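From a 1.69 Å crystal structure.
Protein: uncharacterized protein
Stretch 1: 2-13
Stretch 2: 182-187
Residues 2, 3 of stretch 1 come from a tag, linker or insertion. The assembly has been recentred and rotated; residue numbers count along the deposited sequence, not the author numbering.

Stretch 1, residues 2-13: SLSVPFEYTPIA
Stretch 2 182-187: PQQLAA

Two neighbouring glutamines, Gln184 and Gln183, supply most of the surface that residues 182-187 contribute to this contact (118 and 109 Å²), and the rule they illustrate is simple: an irregular, largely extended segment can be held by side-chain amides that bond to its backbone. Residues 2-13 form no regular helix or strand; from Val5 to Ala13 the chain is broadly extended, with phi/psi values such as -64/138 at Phe7, -144/131 at Glu8 and -127/115 at Thr10, whereas Ser4 breaks the run at -68/-20. The segment ends at Ala13, the N-cap of a helix. Residues 182-187 instead make a turn that runs into a helix containing Ala186 and Ala187. Gln183 (-58/-38) and Gln184 (-67/-15) are already curled, and Leu185 N donates to Pro182 O at 2.9 Å. The closest CA atoms across the stretches are those of Thr10 and Gln183, 5.8 Å apart.

Gln184, the residue with the most covered surface, leaves its backbone sideways, but its end comes nearer to the extended segment. Its chi angles are -71° (m), 164° (t) and -77°. The terminal amide addresses the backbone on both sides of Phe7: Gln184 NE2 donates to Pro6 O at 3.1 Å with an angle of 165°, while Glu8 N makes a weak bond to Gln184 OE1 at 3.5 Å and 157°. One amide thus offers a donor and an acceptor to a single extended stretch. Val5 CG2 packs 3.7 Å from Gln184 NE2, and Phe7 CD1 lies 3.7 Å from Gln184 OE1.

Gln183 points toward the segment and is buried, with chi1 59° (p), chi2 -157° (t) and chi3 -97°. The bond from Thr10 N to Gln183 OE1, 2.8 Å at 165°, is the shortest hydrogen bond across the contact. The amide nitrogen is hydrogen-bonded elsewhere in the structure, and Gln183 NE2 also sits 3.8 Å from Phe7 CE1, at the ring edge.

Thr10, chi1 -57° (m), directs CB toward the turn. Its hydroxyl is spent locally, Thr10 OG1 donating to Glu8 O at 2.9 Å, yet the same oxygen lies 3.2 Å from Gln184 CG. The threonine therefore ties its own segment together while packing against the aliphatic part of a glutamine.

Apolar contacts flank this polar centre. Ile12 (-66° m, 165° t) places CD1 3.7 Å from CB of Ala186, a helical residue. Towards the other end, Leu3, a tag residue with chi1 -50° (m) and chi2 169° (t), sets CD2 3.8 Å from CD1 of Leu185 (-64° m, 173° t). In all, 546 Å² is buried, summed over both sides.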

ATOM      1  N   SER C   2       0.910 -15.596 -27.280  1.00 16.55           N
ATOM      2  CA  SER C   2       0.415 -16.752 -28.081  1.00 16.51           C
ATOM      3  C   SER C   2       1.520 -17.798 -28.216  1.00 15.21           C
ATOM      4  O   SER C   2       2.651 -17.570 -27.774  1.00 14.50           O
ATOM      5  CB  SER C   2      -0.083 -16.283 -29.456  1.00 16.96           C
ATOM      6  OG  SER C   2       0.965 -15.670 -30.195  1.00 22.78           O
ATOM      7  N   LEU C   3       1.173 -18.949 -28.787  1.00 15.20           N
ATOM      8  CA  LEU C   3       2.052 -20.107 -28.844  1.00 14.87           C
ATOM      9  C   LEU C   3       2.242 -20.654 -30.268  1.00 15.30           C
ATOM     10  O   LEU C   3       1.609 -20.185 -31.229  1.00 15.32           O
ATOM     11  CB  LEU C   3       1.504 -21.215 -27.935  1.00 13.99           C
ATOM     12  CG  LEU C   3       1.138 -20.834 -26.500  1.00 13.99           C
ATOM     13  CD1 LEU C   3       0.380 -21.981 -25.852  1.00 13.40           C
ATOM     14  CD2 LEU C   3       2.362 -20.477 -25.678  1.00 12.95           C
ATOM     15  N   SER C   4       3.102 -21.669 -30.381  1.00 15.28           N
ATOM     16  CA  SER C   4       3.406 -22.335 -31.656  1.00 15.25           C
ATOM     17  C   SER C   4       2.207 -23.122 -32.195  1.00 15.61           C
ATOM     18  O   SER C   4       2.136 -23.426 -33.385  1.00 15.76           O
ATOM     19  CB  SER C   4       4.620 -23.265 -31.501  1.00 15.35           C
ATOM     20  OG  SER C   4       4.467 -24.150 -30.399  1.00 14.17           O
ATOM     21  N   VAL C   5       1.267 -23.431 -31.304  1.00 15.33           N
ATOM     22  CA  VAL C   5      -0.006 -24.057 -31.687  1.00 15.71           C
ATOM     23  C   VAL C   5      -1.144 -23.043 -31.543  1.00 15.12           C
ATOM     24  O   VAL C   5      -1.042 -22.140 -30.715  1.00 15.78           O
ATOM     25  CB  VAL C   5      -0.303 -25.311 -30.826  1.00 16.13           C
ATOM     26  CG1 VAL C   5       0.800 -26.336 -31.000  1.00 21.43           C
ATOM     27  CG2 VAL C   5      -0.465 -24.947 -29.358  1.00 21.85           C
ATOM     28  N   PRO C   6      -2.223 -23.184 -32.348  1.00 14.57           N
ATOM     29  CA  PRO C   6      -3.355 -22.243 -32.242  1.00 13.73           C
ATOM     30  C   PRO C   6      -3.948 -22.254 -30.843  1.00 12.49           C
ATOM     31  O   PRO C   6      -3.866 -23.271 -30.142  1.00 11.92           O
ATOM     32  CB  PRO C   6      -4.394 -22.819 -33.215  1.00 14.28           C
ATOM     33  CG  PRO C   6      -3.641 -23.675 -34.146  1.00 16.21           C
ATOM     34  CD  PRO C   6      -2.430 -24.184 -33.416  1.00 15.09           C
ATOM     35  N   PHE C   7      -4.551 -21.143 -30.443  1.00 12.53           N
ATOM     36  CA  PHE C   7      -5.207 -21.118 -29.142  1.00 13.15           C
ATOM     37  C   PHE C   7      -6.365 -22.098 -29.095  1.00 13.66           C
ATOM     38  O   PHE C   7      -7.134 -22.213 -30.045  1.00 12.51           O
ATOM     39  CB  PHE C   7      -5.719 -19.732 -28.777  1.00 13.54           C
ATOM     40  CG  PHE C   7      -6.557 -19.736 -27.540  1.00 14.30           C
ATOM     41  CD1 PHE C   7      -5.964 -19.746 -26.283  1.00 13.04           C
ATOM     42  CD2 PHE C   7      -7.942 -19.790 -27.633  1.00 13.32           C
ATOM     43  CE1 PHE C   7      -6.729 -19.775 -25.130  1.00 14.06           C
ATOM     44  CE2 PHE C   7      -8.716 -19.821 -26.474  1.00 14.35           C
ATOM     45  CZ  PHE C   7      -8.104 -19.807 -25.221  1.00 12.40           C
ATOM     46  N   GLU C   8      -6.471 -22.802 -27.972  1.00 13.89           N
ATOM     47  CA  GLU C   8      -7.578 -23.714 -27.755  1.00 14.32           C
ATOM     48  C   GLU C   8      -7.958 -23.654 -26.292  1.00 12.68           C
ATOM     49  O   GLU C   8      -7.079 -23.762 -25.421  1.00 12.88           O
ATOM     50  CB  GLU C   8      -7.157 -25.137 -28.127  1.00 16.13           C
ATOM     51  CG  GLU C   8      -8.294 -26.099 -28.354  1.00 31.32           C
ATOM     52  CD  GLU C   8      -7.809 -27.443 -28.844  1.00 18.92           C
ATOM     53  OE1 GLU C   8      -8.079 -28.456 -28.161  1.00 31.58           O
ATOM     54  OE2 GLU C   8      -7.157 -27.489 -29.909  1.00 31.62           O
ATOM     55  N   TYR C   9      -9.256 -23.492 -26.008  1.00 12.73           N
ATOM     56  CA  TYR C   9      -9.735 -23.618 -24.627  1.00 13.09           C
ATOM     57  C   TYR C   9      -9.350 -24.992 -24.107  1.00 13.05           C
ATOM     58  O   TYR C   9      -9.638 -26.029 -24.727  1.00 14.51           O
ATOM     59  CB  TYR C   9     -11.244 -23.385 -24.483  1.00 13.86           C
ATOM     60  CG  TYR C   9     -11.681 -22.023 -24.962  1.00 17.86           C
ATOM     61  CD1 TYR C   9     -12.417 -21.884 -26.146  1.00 15.09           C
ATOM     62  CD2 TYR C   9     -11.354 -20.866 -24.237  1.00 14.79           C
ATOM     63  CE1 TYR C   9     -12.828 -20.625 -26.595  1.00 18.46           C
ATOM     64  CE2 TYR C   9     -11.754 -19.601 -24.689  1.00 18.48           C
ATOM     65  CZ  TYR C   9     -12.488 -19.502 -25.868  1.00 15.62           C
ATOM     66  OH  TYR C   9     -12.900 -18.273 -26.342  1.00 19.18           O
ATOM     67  N   THR C  10      -8.647 -24.979 -22.987  1.00 13.19           N
ATOM     68  CA  THR C  10      -8.072 -26.182 -22.417  1.00 13.48           C
ATOM     69  C   THR C  10      -8.499 -26.328 -20.968  1.00 15.33           C
ATOM     70  O   THR C  10      -8.109 -25.522 -20.128  1.00 14.97           O
ATOM     71  CB  THR C  10      -6.524 -26.154 -22.496  1.00 13.83           C
ATOM     72  OG1 THR C  10      -6.123 -25.979 -23.863  1.00 17.31           O
ATOM     73  CG2 THR C  10      -5.921 -27.464 -21.974  1.00 16.92           C
ATOM     74  N   PRO C  11      -9.284 -27.384 -20.662  1.00 17.13           N
ATOM     75  CA  PRO C  11      -9.610 -27.670 -19.273  1.00 17.37           C
ATOM     76  C   PRO C  11      -8.362 -28.032 -18.492  1.00 16.99           C
ATOM     77  O   PRO C  11      -7.417 -28.600 -19.049  1.00 17.48           O
ATOM     78  CB  PRO C  11     -10.566 -28.875 -19.362  1.00 17.50           C
ATOM     79  CG  PRO C  11     -10.403 -29.413 -20.716  1.00 23.22           C
ATOM     80  CD  PRO C  11     -10.029 -28.259 -21.587  1.00 17.86           C
ATOM     81  N   ILE C  12      -8.357 -27.658 -17.217  1.00 15.81           N
ATOM     82  CA  ILE C  12      -7.216 -27.870 -16.349  1.00 14.19           C
ATOM     83  C   ILE C  12      -7.686 -28.789 -15.228  1.00 13.26           C
ATOM     84  O   ILE C  12      -8.698 -28.509 -14.591  1.00 13.20           O
ATOM     85  CB  ILE C  12      -6.710 -26.542 -15.788  1.00 12.75           C
ATOM     86  CG1 ILE C  12      -6.147 -25.672 -16.924  1.00 18.75           C
ATOM     87  CG2 ILE C  12      -5.626 -26.771 -14.711  1.00 17.97           C
ATOM     88  CD1 ILE C  12      -5.945 -24.206 -16.548  1.00 12.89           C
ATOM     89  N   ALA C  13      -6.941 -29.865 -14.999  1.00 13.58           N
ATOM     90  CA  ALA C  13      -7.346 -30.909 -14.044  1.00 14.37           C
ATOM     91  C   ALA C  13      -7.348 -30.374 -12.619  1.00 14.63           C
ATOM     92  O   ALA C  13      -6.505 -29.539 -12.257  1.00 13.67           O
ATOM     93  CB  ALA C  13      -6.440 -32.097 -14.161  1.00 14.21           C
ATOM     94  N   PRO C 182      -0.875 -19.376 -19.044  1.00  6.58           N
ATOM     95  CA  PRO C 182      -1.730 -19.803 -20.156  1.00  6.42           C
ATOM     96  C   PRO C 182      -2.268 -21.224 -19.959  1.00  6.02           C
ATOM     97  O   PRO C 182      -1.529 -22.122 -19.543  1.00  6.20           O
ATOM     98  CB  PRO C 182      -0.792 -19.774 -21.369  1.00  6.82           C
ATOM     99  CG  PRO C 182       0.250 -18.664 -20.995  1.00  9.63           C
ATOM    100  CD  PRO C 182       0.467 -18.957 -19.500  1.00  5.97           C
ATOM    101  N   GLN C 183      -3.548 -21.396 -20.242  1.00  6.09           N
ATOM    102  CA  GLN C 183      -4.203 -22.681 -19.987  1.00  5.70           C
ATOM    103  C   GLN C 183      -3.526 -23.846 -20.724  1.00  6.56           C
ATOM    104  O   GLN C 183      -3.415 -24.971 -20.175  1.00  6.28           O
ATOM    105  CB  GLN C 183      -5.710 -22.611 -20.302  1.00  4.35           C
ATOM    106  CG  GLN C 183      -6.094 -22.245 -21.735  1.00  5.77           C
ATOM    107  CD  GLN C 183      -7.486 -21.681 -21.788  1.00  3.83           C
ATOM    108  OE1 GLN C 183      -8.440 -22.384 -22.071  1.00  8.13           O
ATOM    109  NE2 GLN C 183      -7.616 -20.392 -21.508  1.00  5.94           N
ATOM    110  N   GLN C 184      -3.074 -23.610 -21.944  1.00  5.76           N
ATOM    111  CA  GLN C 184      -2.432 -24.709 -22.677  1.00  7.35           C
ATOM    112  C   GLN C 184      -1.099 -25.142 -22.058  1.00  8.13           C
ATOM    113  O   GLN C 184      -0.576 -26.210 -22.399  1.00  9.81           O
ATOM    114  CB  GLN C 184      -2.258 -24.356 -24.157  1.00  7.97           C
ATOM    115  CG  GLN C 184      -3.567 -24.326 -24.906  1.00  6.50           C
ATOM    116  CD  GLN C 184      -3.468 -23.628 -26.226  1.00  9.55           C
ATOM    117  OE1 GLN C 184      -3.428 -22.394 -26.301  1.00  8.18           O
ATOM    118  NE2 GLN C 184      -3.461 -24.405 -27.284  1.00  7.63           N
ATOM    119  N   LEU C 185      -0.542 -24.325 -21.169  1.00  7.65           N
ATOM    120  CA  LEU C 185       0.735 -24.621 -20.545  1.00  7.55           C
ATOM    121  C   LEU C 185       0.626 -24.945 -19.058  1.00  7.98           C
ATOM    122  O   LEU C 185       1.650 -25.213 -18.420  1.00  7.79           O
ATOM    123  CB  LEU C 185       1.702 -23.437 -20.704  1.00  9.41           C
ATOM    124  CG  LEU C 185       2.082 -23.116 -22.145  1.00 14.33           C
ATOM    125  CD1 LEU C 185       2.901 -21.834 -22.148  1.00 11.90           C
ATOM    126  CD2 LEU C 185       2.835 -24.240 -22.764  1.00 12.20           C
ATOM    127  N   ALA C 186      -0.597 -24.954 -18.520  1.00  7.41           N
ATOM    128  CA  ALA C 186      -0.776 -24.918 -17.077  1.00  7.50           C
ATOM    129  C   ALA C 186      -0.141 -26.106 -16.362  1.00  7.32           C
ATOM    130  O   ALA C 186       0.621 -25.895 -15.418  1.00  6.39           O
ATOM    131  CB  ALA C 186      -2.256 -24.776 -16.691  1.00  8.11           C
ATOM    132  N   ALA C 187      -0.411 -27.319 -16.835  1.00  9.03           N
ATOM    133  CA  ALA C 187       0.180 -28.537 -16.242  1.00  9.43           C
ATOM    134  C   ALA C 187       1.716 -28.500 -16.256  1.00  9.02           C
ATOM    135  O   ALA C 187       2.369 -28.782 -15.251  1.00  8.94           O
ATOM    136  CB  ALA C 187      -0.339 -29.810 -16.937  1.00 10.52           C
TER